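Local coordinates for protein ribonuclease H (Uncultured organism, PDB 3U3G) that probably cleaves the RNA strand of RNA/DNA hybrids, as a type 1 ribonuclease H recovered from compost by a metagenomic approach, at residues A19-V24 with L53-E58; E58-F63 with E109-L114. All coordinates share one frame; numbering follows the deposited sequence.

Contact 1. Residues A19-V24 with L53-E58; sequences AGIGVV and LIRALE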
loop_
_atom_site.group_PDB
_atom_site.type_symbol
_atom_site.label_atom_id
_atom_site.label_comp_id
_atom_site.label_asym_id
_atom_site.label_seq_id
_atom_site.Cartn_x
_atom_site.Cartn_y
_atom_site.Cartn_z
ATOM N N ALA A 19 -6.233 9.677 -9.863
ATOM C CA ALA A 19 -5.593 9.070 -8.698
ATOM C C ALA A 19 -4.541 8.046 -9.090
ATOM O O ALA A 19 -4.589 7.466 -10.178
ATOM C CB ALA A 19 -6.630 8.453 -7.774
ATOM N N GLY A 20 -3.625 7.794 -8.166
ATOM C CA GLY A 20 -2.500 6.919 -8.424
ATOM C C GLY A 20 -2.132 6.133 -7.190
ATOM O O GLY A 20 -2.440 6.531 -6.065
ATOM N N ILE A 21 -1.385 5.052 -7.405
ATOM C CA ILE A 21 -0.843 4.255 -6.302
ATOM C C ILE A 21 0.644 4.035 -6.508
ATOM O O ILE A 21 1.133 4.058 -7.650
ATOM C CB ILE A 21 -1.576 2.908 -6.146
ATOM C CG1 ILE A 21 -1.444 2.062 -7.421
ATOM C CG2 ILE A 21 -3.042 3.160 -5.760
ATOM C CD1 ILE A 21 -2.066 0.710 -7.311
ATOM N N GLY A 22 1.354 3.837 -5.402
ATOM C CA GLY A 22 2.791 3.560 -5.423
ATOM C C GLY A 22 3.125 2.504 -4.395
ATOM O O GLY A 22 2.602 2.520 -3.282
ATOM N N VAL A 23 3.902 1.514 -4.812
ATOM C CA VAL A 23 4.379 0.457 -3.936
ATOM C C VAL A 23 5.879 0.302 -4.164
ATOM O O VAL A 23 6.336 0.195 -5.314
ATOM C CB VAL A 23 3.696 -0.891 -4.261
ATOM C CG1 VAL A 23 4.200 -1.983 -3.326
ATOM C CG2 VAL A 23 2.147 -0.768 -4.217
ATOM N N VAL A 24 6.649 0.300 -3.082
ATOM C CA VAL A 24 8.069 -0.025 -3.140
ATOM C C VAL A 24 8.287 -1.251 -2.271
ATOM O O VAL A 24 7.799 -1.318 -1.128
ATOM C CB VAL A 24 8.942 1.130 -2.581
ATOM C CG1 VAL A 24 10.416 0.755 -2.618
ATOM C CG2 VAL A 24 8.670 2.429 -3.337
ATOM N N LEU A 53 -2.547 -0.530 -0.969
ATOM C CA LEU A 53 -2.369 -1.739 -0.163
ATOM C C LEU A 53 -2.852 -2.998 -0.903
ATOM O O LEU A 53 -2.190 -4.039 -0.848
ATOM C CB LEU A 53 -3.095 -1.616 1.183
ATOM C CG LEU A 53 -2.547 -0.618 2.194
ATOM C CD1 LEU A 53 -3.597 -0.344 3.267
ATOM C CD2 LEU A 53 -1.284 -1.193 2.812
ATOM N N ILE A 54 -4.036 -2.920 -1.512
ATOM C CA ILE A 54 -4.546 -4.051 -2.282
ATOM C C ILE A 54 -3.559 -4.458 -3.394
ATOM O O ILE A 54 -3.259 -5.632 -3.567
ATOM C CB ILE A 54 -5.938 -3.737 -2.834
ATOM C CG1 ILE A 54 -6.921 -3.619 -1.664
ATOM C CG2 ILE A 54 -6.383 -4.810 -3.816
ATOM C CD1 ILE A 54 -8.270 -3.073 -2.055
ATOM N N ARG A 55 -2.984 -3.468 -4.063
ATOM C CA ARG A 55 -1.991 -3.720 -5.094
ATOM C C ARG A 55 -0.709 -4.313 -4.529
ATOM O O ARG A 55 -0.187 -5.278 -5.081
ATOM C CB ARG A 55 -1.688 -2.449 -5.882
ATOM C CG ARG A 55 -0.476 -2.541 -6.810
ATOM C CD ARG A 55 -0.623 -3.585 -7.937
ATOM N NE ARG A 55 0.534 -3.562 -8.852
ATOM C CZ ARG A 55 0.630 -2.753 -9.900
ATOM N NH1 ARG A 55 1.758 -2.708 -10.601
ATOM N NH2 ARG A 55 -0.405 -2.002 -10.256
ATOM N N ALA A 56 -0.259 -3.825 -3.372
ATOM C CA ALA A 56 0.906 -4.454 -2.737
ATOM C C ALA A 56 0.673 -5.922 -2.399
ATOM O O ALA A 56 1.547 -6.764 -2.616
ATOM C CB ALA A 56 1.342 -3.678 -1.497
ATOM N N LEU A 57 -0.521 -6.234 -1.887
ATOM C CA LEU A 57 -0.873 -7.625 -1.597
ATOM C C LEU A 57 -0.940 -8.511 -2.845
ATOM O O LEU A 57 -0.560 -9.686 -2.785
ATOM C CB LEU A 57 -2.187 -7.687 -0.814
ATOM C CG LEU A 57 -2.053 -7.080 0.582
ATOM C CD1 LEU A 57 -3.450 -6.887 1.165
ATOM C CD2 LEU A 57 -1.237 -7.995 1.511
ATOM N N GLU A 58 -1.332 -7.927 -3.977
ATOM C CA GLU A 58 -1.287 -8.615 -5.260
ATOM C C GLU A 58 0.153 -8.840 -5.719
ATOM O O GLU A 58 0.520 -9.945 -6.142
ATOM C CB GLU A 58 -2.080 -7.807 -6.289
ATOM C CG GLU A 58 -1.884 -8.193 -7.744
ATOM C CD GLU A 58 -2.837 -9.270 -8.208
ATOM O OE1 GLU A 58 -3.392 -9.984 -7.332
ATOM O OE2 GLU A 58 -2.842 -9.545 -9.439
#
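I21 and V23, alternate residues on one face of strand 17-26, pack on R55 and A56 of helix 45-60, a helix lying across the mixed sheet of the RNase H fold. The short segments cross at -43° with their axes 8.2 Å apart, and the side-chain atoms that touch are mainly apolar: I21 CD1 and both V23 methyls on one side, R55 CB and CG and A56 CB on the other. I21 makes the tightest touch: its CD1 comes to 3.5 Å from R55 CB and also meets CG, the isoleucine side chain running roughly perpendicular to that of the arginine. V23 straddles the next helical position with both methyls. Its CG1 lies 3.8 Å from A56 CB, while CG2 faces the backbone N of A56 and reaches R55 CG at 4.1 Å. The small A56 probably helps the helix come close, with V23 CA and A56 CA 6.1 Å apart. Around the contact, backbone hydrogen bonds join I21 to A38 of strand 32-41, and A56 also rests on I6 and T8 of strand 3-12. With CG turned opposite the backbone N (chi1 169°) and a bend at chi2 (63°), R55 lays CB and CG against I21 and V23, while NE forms a salt bridge with OD1 of D59, one helical turn on.

Contact 2. Residues E58-F63 with E109-L114; sequences EDLQMF and ERVPNL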
loop_
_atom_site.group_PDB
_atom_site.type_symbol
_atom_site.label_atom_id
_atom_site.label_comp_id
_atom_site.label_asym_id
_atom_site.label_seq_id
_atom_site.Cartn_x
_atom_site.Cartn_y
_atom_site.Cartn_z
ATOM N N GLU A 58 -1.332 -7.927 -3.977
ATOM C CA GLU A 58 -1.287 -8.615 -5.260
ATOM C C GLU A 58 0.153 -8.840 -5.719
ATOM O O GLU A 58 0.520 -9.945 -6.142
ATOM C CB GLU A 58 -2.080 -7.807 -6.289
ATOM C CG GLU A 58 -1.884 -8.193 -7.744
ATOM C CD GLU A 58 -2.837 -9.270 -8.208
ATOM O OE1 GLU A 58 -3.392 -9.984 -7.332
ATOM O OE2 GLU A 58 -2.842 -9.545 -9.439
ATOM N N ASP A 59 0.968 -7.793 -5.630
ATOM C CA ASP A 59 2.379 -7.891 -6.010
ATOM C C ASP A 59 3.025 -9.035 -5.250
ATOM O O ASP A 59 3.827 -9.785 -5.800
ATOM C CB ASP A 59 3.102 -6.594 -5.647
ATOM C CG ASP A 59 2.692 -5.417 -6.527
ATOM O OD1 ASP A 59 2.293 -5.622 -7.693
ATOM O OD2 ASP A 59 2.985 -4.278 -6.116
ATOM N N LEU A 60 2.702 -9.143 -3.963
ATOM C CA LEU A 60 3.310 -10.185 -3.145
ATOM C C LEU A 60 3.167 -11.583 -3.745
ATOM O O LEU A 60 4.019 -12.452 -3.521
ATOM C CB LEU A 60 2.735 -10.158 -1.725
ATOM C CG LEU A 60 3.297 -9.062 -0.828
ATOM C CD1 LEU A 60 2.630 -9.113 0.542
ATOM C CD2 LEU A 60 4.812 -9.246 -0.707
ATOM N N GLN A 61 2.036 -11.870 -4.395
ATOM C CA GLN A 61 1.839 -13.196 -4.967
ATOM C C GLN A 61 2.920 -13.575 -5.967
ATOM O O GLN A 61 3.186 -14.751 -6.193
ATOM C CB GLN A 61 0.476 -13.311 -5.631
ATOM C CG GLN A 61 -0.686 -13.001 -4.707
ATOM C CD GLN A 61 -1.809 -14.010 -4.838
ATOM O OE1 GLN A 61 -1.799 -15.056 -4.192
ATOM N NE2 GLN A 61 -2.712 -13.762 -5.777
ATOM N N MET A 62 3.575 -12.578 -6.552
ATOM C CA MET A 62 4.580 -12.871 -7.555
ATOM C C MET A 62 5.877 -13.457 -6.998
ATOM O O MET A 62 6.652 -14.048 -7.746
ATOM C CB MET A 62 4.850 -11.640 -8.404
ATOM C CG MET A 62 3.608 -11.148 -9.136
ATOM S SD MET A 62 3.025 -12.274 -10.429
ATOM C CE MET A 62 4.088 -11.728 -11.772
ATOM N N PHE A 63 6.053 -13.378 -5.679
ATOM C CA PHE A 63 7.189 -14.027 -5.018
ATOM C C PHE A 63 7.018 -15.530 -4.976
ATOM O O PHE A 63 7.978 -16.252 -4.702
ATOM C CB PHE A 63 7.393 -13.466 -3.603
ATOM C CG PHE A 63 8.004 -12.094 -3.579
ATOM C CD1 PHE A 63 9.368 -11.926 -3.789
ATOM C CD2 PHE A 63 7.232 -10.980 -3.278
ATOM C CE1 PHE A 63 9.946 -10.664 -3.736
ATOM C CE2 PHE A 63 7.803 -9.720 -3.175
ATOM C CZ PHE A 63 9.167 -9.554 -3.432
ATOM N N GLU A 109 -5.303 -14.518 4.463
ATOM C CA GLU A 109 -5.157 -15.649 3.580
ATOM C C GLU A 109 -3.746 -15.763 3.050
ATOM O O GLU A 109 -3.246 -16.819 3.002
ATOM C CB GLU A 109 -6.163 -15.522 2.432
ATOM C CG GLU A 109 -5.904 -16.435 1.238
ATOM C CD GLU A 109 -6.991 -16.369 0.248
ATOM O OE1 GLU A 109 -6.925 -15.539 -0.652
ATOM O OE2 GLU A 109 -7.947 -17.100 0.478
ATOM N N ARG A 110 -3.154 -14.673 2.592
ATOM C CA ARG A 110 -1.858 -14.717 1.890
ATOM C C ARG A 110 -0.660 -14.534 2.819
ATOM O O ARG A 110 0.389 -15.023 2.554
ATOM C CB ARG A 110 -1.768 -13.615 0.829
ATOM C CG ARG A 110 -2.688 -13.775 -0.326
ATOM C CD ARG A 110 -2.411 -12.749 -1.449
ATOM N NE ARG A 110 -3.570 -12.769 -2.236
ATOM C CZ ARG A 110 -3.995 -11.796 -2.992
ATOM N NH1 ARG A 110 -3.299 -10.701 -3.137
ATOM N NH2 ARG A 110 -5.164 -11.899 -3.577
ATOM N N VAL A 111 -0.833 -13.693 3.832
ATOM C CA VAL A 111 0.300 -13.235 4.654
ATOM C C VAL A 111 -0.137 -12.952 6.092
ATOM O O VAL A 111 -0.110 -11.865 6.507
ATOM C CB VAL A 111 1.045 -11.991 4.073
ATOM C CG1 VAL A 111 2.003 -12.316 3.096
ATOM C CG2 VAL A 111 0.109 -11.057 3.477
ATOM N N PRO A 112 -0.560 -13.972 6.821
ATOM C CA PRO A 112 -1.221 -13.708 8.099
ATOM C C PRO A 112 -0.287 -13.125 9.165
ATOM O O PRO A 112 -0.760 -12.523 10.135
ATOM C CB PRO A 112 -1.719 -15.098 8.531
ATOM C CG PRO A 112 -0.918 -16.062 7.719
ATOM C CD PRO A 112 -0.716 -15.373 6.405
ATOM N N ASN A 113 1.016 -13.163 8.917
ATOM C CA ASN A 113 1.945 -12.540 9.855
ATOM C C ASN A 113 2.466 -11.183 9.411
ATOM O O ASN A 113 3.349 -10.621 10.049
ATOM C CB ASN A 113 3.101 -13.481 10.163
ATOM C CG ASN A 113 2.633 -14.788 10.761
ATOM O OD1 ASN A 113 1.787 -14.804 11.663
ATOM N ND2 ASN A 113 3.053 -15.891 10.152
ATOM N N LEU A 114 1.885 -10.637 8.349
ATOM C CA LEU A 114 2.137 -9.255 7.943
ATOM C C LEU A 114 2.009 -8.320 9.132
ATOM O O LEU A 114 1.012 -8.386 9.860
ATOM C CB LEU A 114 1.121 -8.838 6.877
ATOM C CG LEU A 114 1.234 -7.408 6.345
ATOM C CD1 LEU A 114 2.563 -7.246 5.622
ATOM C CD2 LEU A 114 0.069 -7.093 5.430
HETATM O O HOH W 1 -5.663 -10.400 -6.080
#
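R110, the last helical residue of helix 94-110, reaches across to E58 and Q61, near the end of helix 45-60. Its chain is extended from CG to NE (chi2 -172°, chi3 -163°), which carries the guanidinium over the Q61 amide. The two planes lie 9° apart in an offset stack, with Q61 CD 3.4 Å from R110 NE; Q61 OE1 is also near NE, but at a poor angle for a bond. At the edge of the guanidinium, near its plane, R110 NH1 lies 3.5 Å from E58 N, and the same NH1 makes a weak hydrogen bond to the carbonyl of L57. The E58 carboxylate is linked to the arginine through a water, which donates to E58 OE1 at 2.6 Å and accepts from R110 NH2 at 3.0 Å. A leucine in place of R110 would probably leave the Q61 amide without its flat partner and the water without its donor. Next along the chain, V111 leaves the helical conformation and starts the type I beta turn that leads from helix 94-110 into strand 115-118, one of the two outermost strands of the RNase H sheet. V111 CG1 meets L60 CD1 at 4.1 Å. P112 and N113 form the middle of the turn, which L114 N closes by bonding V111 O at 3.0 Å.

In the fold
Contacts 1 and 2 have centres about 13 Å apart and follow in series along the chain, sharing helix 45-60; E58 belongs to both segments but touches the partner segment in contact 2 alone. The centre of contact 1, about 4 Å from the chain's centre, lies where the helix meets strand 17-26; that of contact 2 is about 12 Å from the chain's centre, near the end of the same helix. They also touch directly: L57 CD2 packs on V111 CG2, and V23 CG1 on D59 OD2. Helix 45-60 thus packs on strand 17-26 in the antiparallel part of the RNase H sheet and meets the end of helix 94-110, just before strand 115-118.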